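Local coordinates for adherence and virulence protein A (Streptococcus pneumoniae, PDB 6PON), which binds fibronectin and serves as an adherence and virulence factor of the pneumococcus, at the interface of chains A and B. Coordinates in Å, arbitrary orientation; residue numbers count along the deposited sequence, not the author numbering. Chains: chain A/B, Adherence and virulence protein A.

Contact 1: the interface of chains A and B. Residues chain A 217-218, 221-222, 225; chain B 213-214, 217.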
loop_
_atom_site.group_PDB
_atom_site.type_symbol
_atom_site.label_atom_id
_atom_site.label_comp_id
_atom_site.label_asym_id
_atom_site.label_seq_id
_atom_site.Cartn_x
_atom_site.Cartn_y
_atom_site.Cartn_z
ATOM N N GLU A 217 -1.269 -0.031 -3.369
ATOM C CA GLU A 217 -0.116 -0.672 -2.744
ATOM C C GLU A 217 -0.554 -1.575 -1.597
ATOM O O GLU A 217 0.065 -2.622 -1.353
ATOM C CB GLU A 217 0.881 0.381 -2.250
ATOM C CG GLU A 217 1.614 1.150 -3.367
ATOM C CD GLU A 217 2.542 0.250 -4.181
ATOM O OE1 GLU A 217 2.136 -0.228 -5.266
ATOM O OE2 GLU A 217 3.676 0.002 -3.710
ATOM N N LYS A 218 -1.618 -1.187 -0.887
ATOM C CA LYS A 218 -2.177 -2.074 0.123
ATOM C C LYS A 218 -2.723 -3.332 -0.524
ATOM O O LYS A 218 -2.536 -4.435 0.001
ATOM C CB LYS A 218 -3.257 -1.355 0.934
ATOM C CG LYS A 218 -2.685 -0.428 2.009
ATOM C CD LYS A 218 -3.760 0.175 2.932
ATOM C CE LYS A 218 -4.673 1.091 2.157
ATOM N NZ LYS A 218 -5.628 1.810 3.046
ATOM N N ALA A 221 0.213 -5.531 -1.285
ATOM C CA ALA A 221 0.685 -6.150 -0.052
ATOM C C ALA A 221 -0.283 -7.214 0.415
ATOM O O ALA A 221 0.136 -8.232 0.981
ATOM C CB ALA A 221 0.865 -5.096 1.043
ATOM N N PHE A 222 -1.580 -6.991 0.178
ATOM C CA PHE A 222 -2.614 -7.930 0.600
ATOM C C PHE A 222 -2.485 -9.252 -0.141
ATOM O O PHE A 222 -2.560 -10.322 0.472
ATOM C CB PHE A 222 -3.989 -7.318 0.360
ATOM C CG PHE A 222 -5.136 -8.130 0.915
ATOM C CD1 PHE A 222 -5.630 -9.238 0.227
ATOM C CD2 PHE A 222 -5.748 -7.761 2.107
ATOM C CE1 PHE A 222 -6.704 -9.978 0.739
ATOM C CE2 PHE A 222 -6.800 -8.494 2.614
ATOM C CZ PHE A 222 -7.285 -9.604 1.931
ATOM N N PHE A 225 0.664 -11.390 0.794
ATOM C CA PHE A 225 0.531 -12.106 2.058
ATOM C C PHE A 225 -0.256 -13.405 1.886
ATOM O O PHE A 225 0.033 -14.401 2.553
ATOM C CB PHE A 225 -0.131 -11.207 3.100
ATOM C CG PHE A 225 -0.339 -11.871 4.413
ATOM C CD1 PHE A 225 0.727 -12.143 5.238
ATOM C CD2 PHE A 225 -1.598 -12.256 4.808
ATOM C CE1 PHE A 225 0.539 -12.764 6.446
ATOM C CE2 PHE A 225 -1.786 -12.881 6.010
ATOM C CZ PHE A 225 -0.718 -13.132 6.832
ATOM N N ILE B 213 0.905 -5.467 8.254
ATOM C CA ILE B 213 1.451 -5.431 6.908
ATOM C C ILE B 213 0.885 -4.253 6.141
ATOM O O ILE B 213 1.621 -3.529 5.464
ATOM C CB ILE B 213 1.170 -6.762 6.201
ATOM C CG1 ILE B 213 2.129 -7.824 6.730
ATOM C CG2 ILE B 213 1.229 -6.605 4.681
ATOM C CD1 ILE B 213 1.861 -9.216 6.160
ATOM N N LEU B 214 -0.426 -4.034 6.248
ATOM C CA LEU B 214 -1.061 -2.973 5.483
ATOM C C LEU B 214 -0.638 -1.604 6.013
ATOM O O LEU B 214 -0.381 -0.684 5.230
ATOM C CB LEU B 214 -2.585 -3.149 5.510
ATOM C CG LEU B 214 -3.159 -4.469 4.992
ATOM C CD1 LEU B 214 -4.603 -4.747 5.477
ATOM C CD2 LEU B 214 -3.105 -4.506 3.480
ATOM N N GLU B 217 2.848 -1.109 4.752
ATOM C CA GLU B 217 2.866 -0.861 3.315
ATOM C C GLU B 217 2.397 0.549 2.998
ATOM O O GLU B 217 2.915 1.194 2.082
ATOM C CB GLU B 217 1.981 -1.876 2.594
ATOM C CG GLU B 217 2.053 -1.756 1.077
ATOM C CD GLU B 217 3.470 -1.948 0.571
ATOM O OE1 GLU B 217 3.912 -1.112 -0.254
ATOM O OE2 GLU B 217 4.147 -2.913 1.029
HETATM O O HOH W 1 3.853 -2.353 -2.603
#
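B:Ile213 comes in obliquely on the ring of A:Phe225, above and outside its CD1-CE1 edge and not over the face: the methyl CD1 of B:Ile213 lies 3.3 Å from ring atom CD1 of A:Phe225, and the two side chains cross at about a right angle. B:Ile213 uses both branches, since CG2 turns to the methyl CB of A:Ala221, 4.0 Å away. The other flat groups are two carboxylates, of A:Glu217 and B:Glu217, with planes 77° apart. A water bridges them from above both planes, 2.6 Å from OE2 of A:Glu217 and 2.7 Å from OE1 of B:Glu217. This water could donate to both, which would probably ease the meeting of two acids.

With CG opposite the backbone N (chi1 -175°), B:Glu217 lays its methylene stem across the partner helix: CG is 3.5 Å from CB of A:Ala221 and 3.3 Å from the backbone O of A:Glu217. Alanine suits this place because its small side chain lets the helices come close while the glutamate's aliphatic part covers it. Beside it, B:Leu214 presses the methyl CD2 on the backbone of A:Lys218, 3.5 Å from its O, and near CB, the apolar foot of the lysine.

The site is a helix-to-helix packing in which helix 204-227 of chain A and helix 204-225 of chain B run in opposite directions beside each other.

Contact 2: the interface of chains A and B. Residues chain A 6, 173, 176, 199, 202, 210; chain B 222, 226.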
loop_
_atom_site.group_PDB
_atom_site.type_symbol
_atom_site.label_atom_id
_atom_site.label_comp_id
_atom_site.label_asym_id
_atom_site.label_seq_id
_atom_site.Cartn_x
_atom_site.Cartn_y
_atom_site.Cartn_z
ATOM N N PHE A 6 4.033 19.811 -5.005
ATOM C CA PHE A 6 4.585 18.515 -5.377
ATOM C C PHE A 6 5.349 18.597 -6.692
ATOM O O PHE A 6 6.494 18.143 -6.788
ATOM C CB PHE A 6 3.455 17.490 -5.481
ATOM C CG PHE A 6 3.919 16.109 -5.827
ATOM C CD1 PHE A 6 4.712 15.383 -4.943
ATOM C CD2 PHE A 6 3.561 15.520 -7.026
ATOM C CE1 PHE A 6 5.142 14.109 -5.254
ATOM C CE2 PHE A 6 3.987 14.216 -7.331
ATOM C CZ PHE A 6 4.785 13.522 -6.436
ATOM N N PRO A 173 4.998 17.124 3.222
ATOM C CA PRO A 173 5.055 15.661 3.069
ATOM C C PRO A 173 6.440 15.134 2.772
ATOM O O PRO A 173 6.720 13.965 3.063
ATOM C CB PRO A 173 4.109 15.401 1.888
ATOM C CG PRO A 173 4.182 16.658 1.075
ATOM C CD PRO A 173 4.340 17.785 2.079
ATOM N N ILE A 176 8.447 15.296 6.575
ATOM C CA ILE A 176 7.820 14.865 7.813
ATOM C C ILE A 176 8.568 13.664 8.381
ATOM O O ILE A 176 8.975 12.745 7.650
ATOM C CB ILE A 176 6.333 14.563 7.559
ATOM C CG1 ILE A 176 5.619 14.132 8.851
ATOM C CG2 ILE A 176 6.156 13.573 6.360
ATOM C CD1 ILE A 176 4.085 14.113 8.739
ATOM N N PHE A 199 -1.524 17.881 4.386
ATOM C CA PHE A 199 -0.197 18.048 3.819
ATOM C C PHE A 199 -0.156 19.268 2.919
ATOM O O PHE A 199 -1.125 19.577 2.217
ATOM C CB PHE A 199 0.238 16.806 3.062
ATOM C CG PHE A 199 0.403 15.601 3.941
ATOM C CD1 PHE A 199 1.477 15.509 4.810
ATOM C CD2 PHE A 199 -0.515 14.565 3.902
ATOM C CE1 PHE A 199 1.630 14.403 5.633
ATOM C CE2 PHE A 199 -0.362 13.444 4.715
ATOM C CZ PHE A 199 0.716 13.369 5.582
ATOM N N LEU A 202 -0.219 19.975 -2.113
ATOM C CA LEU A 202 -0.737 18.906 -2.950
ATOM C C LEU A 202 -1.939 19.434 -3.721
ATOM O O LEU A 202 -2.928 19.857 -3.113
ATOM C CB LEU A 202 -1.139 17.697 -2.103
ATOM C CG LEU A 202 -0.013 17.066 -1.287
ATOM C CD1 LEU A 202 -0.541 15.815 -0.586
ATOM C CD2 LEU A 202 1.213 16.746 -2.147
ATOM N N LEU A 210 -2.296 10.240 -4.894
ATOM C CA LEU A 210 -1.720 9.685 -3.673
ATOM C C LEU A 210 -2.712 8.770 -2.959
ATOM O O LEU A 210 -2.335 7.697 -2.463
ATOM C CB LEU A 210 -1.256 10.806 -2.746
ATOM C CG LEU A 210 -0.724 10.373 -1.375
ATOM C CD1 LEU A 210 0.319 9.284 -1.494
ATOM C CD2 LEU A 210 -0.169 11.561 -0.574
ATOM N N PHE B 222 3.816 5.824 0.891
ATOM C CA PHE B 222 3.841 7.270 1.065
ATOM C C PHE B 222 5.249 7.805 0.851
ATOM O O PHE B 222 5.453 8.773 0.106
ATOM C CB PHE B 222 3.315 7.640 2.459
ATOM C CG PHE B 222 3.161 9.142 2.688
ATOM C CD1 PHE B 222 4.271 9.951 2.915
ATOM C CD2 PHE B 222 1.904 9.736 2.691
ATOM C CE1 PHE B 222 4.128 11.308 3.130
ATOM C CE2 PHE B 222 1.755 11.088 2.911
ATOM C CZ PHE B 222 2.857 11.875 3.127
ATOM N N PHE B 226 6.890 10.302 -2.522
ATOM C CA PHE B 226 7.577 11.573 -2.318
ATOM C C PHE B 226 9.085 11.456 -2.424
ATOM O O PHE B 226 9.797 12.415 -2.096
ATOM C CB PHE B 226 7.213 12.165 -0.960
ATOM C CG PHE B 226 5.801 12.633 -0.893
ATOM C CD1 PHE B 226 5.430 13.834 -1.484
ATOM C CD2 PHE B 226 4.835 11.856 -0.300
ATOM C CE1 PHE B 226 4.149 14.258 -1.455
ATOM C CE2 PHE B 226 3.535 12.279 -0.255
ATOM C CZ PHE B 226 3.182 13.480 -0.841
#
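Ring contacts between B:Phe226 and chain A come from several sides. CB of A:Pro173 lies over one face of B:Phe226, 3.6 Å from the ring centroid, in a CH-pi contact; the rigid, flat-sided proline ring suits an aromatic face, and the two side chains cross at about a right angle. On the other side of the same ring stands A:Phe6 of helix 5-19, edge-to-face with planes 87° apart and centroids 5.6 Å apart. Its CD1-CE1 edge approaches the CD1-CE1 side of B:Phe226.

A second aromatic pair forms where the outer end of B:Phe222 points into a face of A:Phe199, CZ lying over the rim of that ring. The phenylalanines of chain B also support each other. B:Phe222 has CG opposite the backbone N (chi1 -174°), whereas B:Phe226, four residues later and just past the end of helix 204-225, has CG beside the N (chi1 -69°), which brings its CE2 over a face of B:Phe222.

Aliphatic packing completes the pocket. A:Leu202 places its methyl CD2 at the edge of B:Phe226, in the ring plane, 3.9 Å from CE1. From helix 204-227, A:Leu210 brings its own CD2 methyl to the neighbouring CE2 and CZ atoms, its side chain crossing that of B:Phe226 at about a right angle; such forked side chains fill the angles between rings. The CD2 methyl of A:Leu210 reaches both partners, lying 3.8 Å from CE2 of B:Phe226 and 4.0 Å from CE2 of B:Phe222.

Contact 1 and contact 2 have C-alpha centres about 19 Å apart and lie along the same pair of oppositely running helices, 204-227 of chain A and 204-225 of chain B. Contact 1 sets the later half of the chain A helix against the middle of the chain B helix, partly through water; contact 2, which includes A:Leu210 near the start of the chain A helix, receives the far end of the chain B helix in an apolar pocket. Because the interface is two-fold symmetric, a pocket should hold each helix end. Reciprocal insertion is compatible with a dimer, though the structure alone does not show dimerisation on the cell.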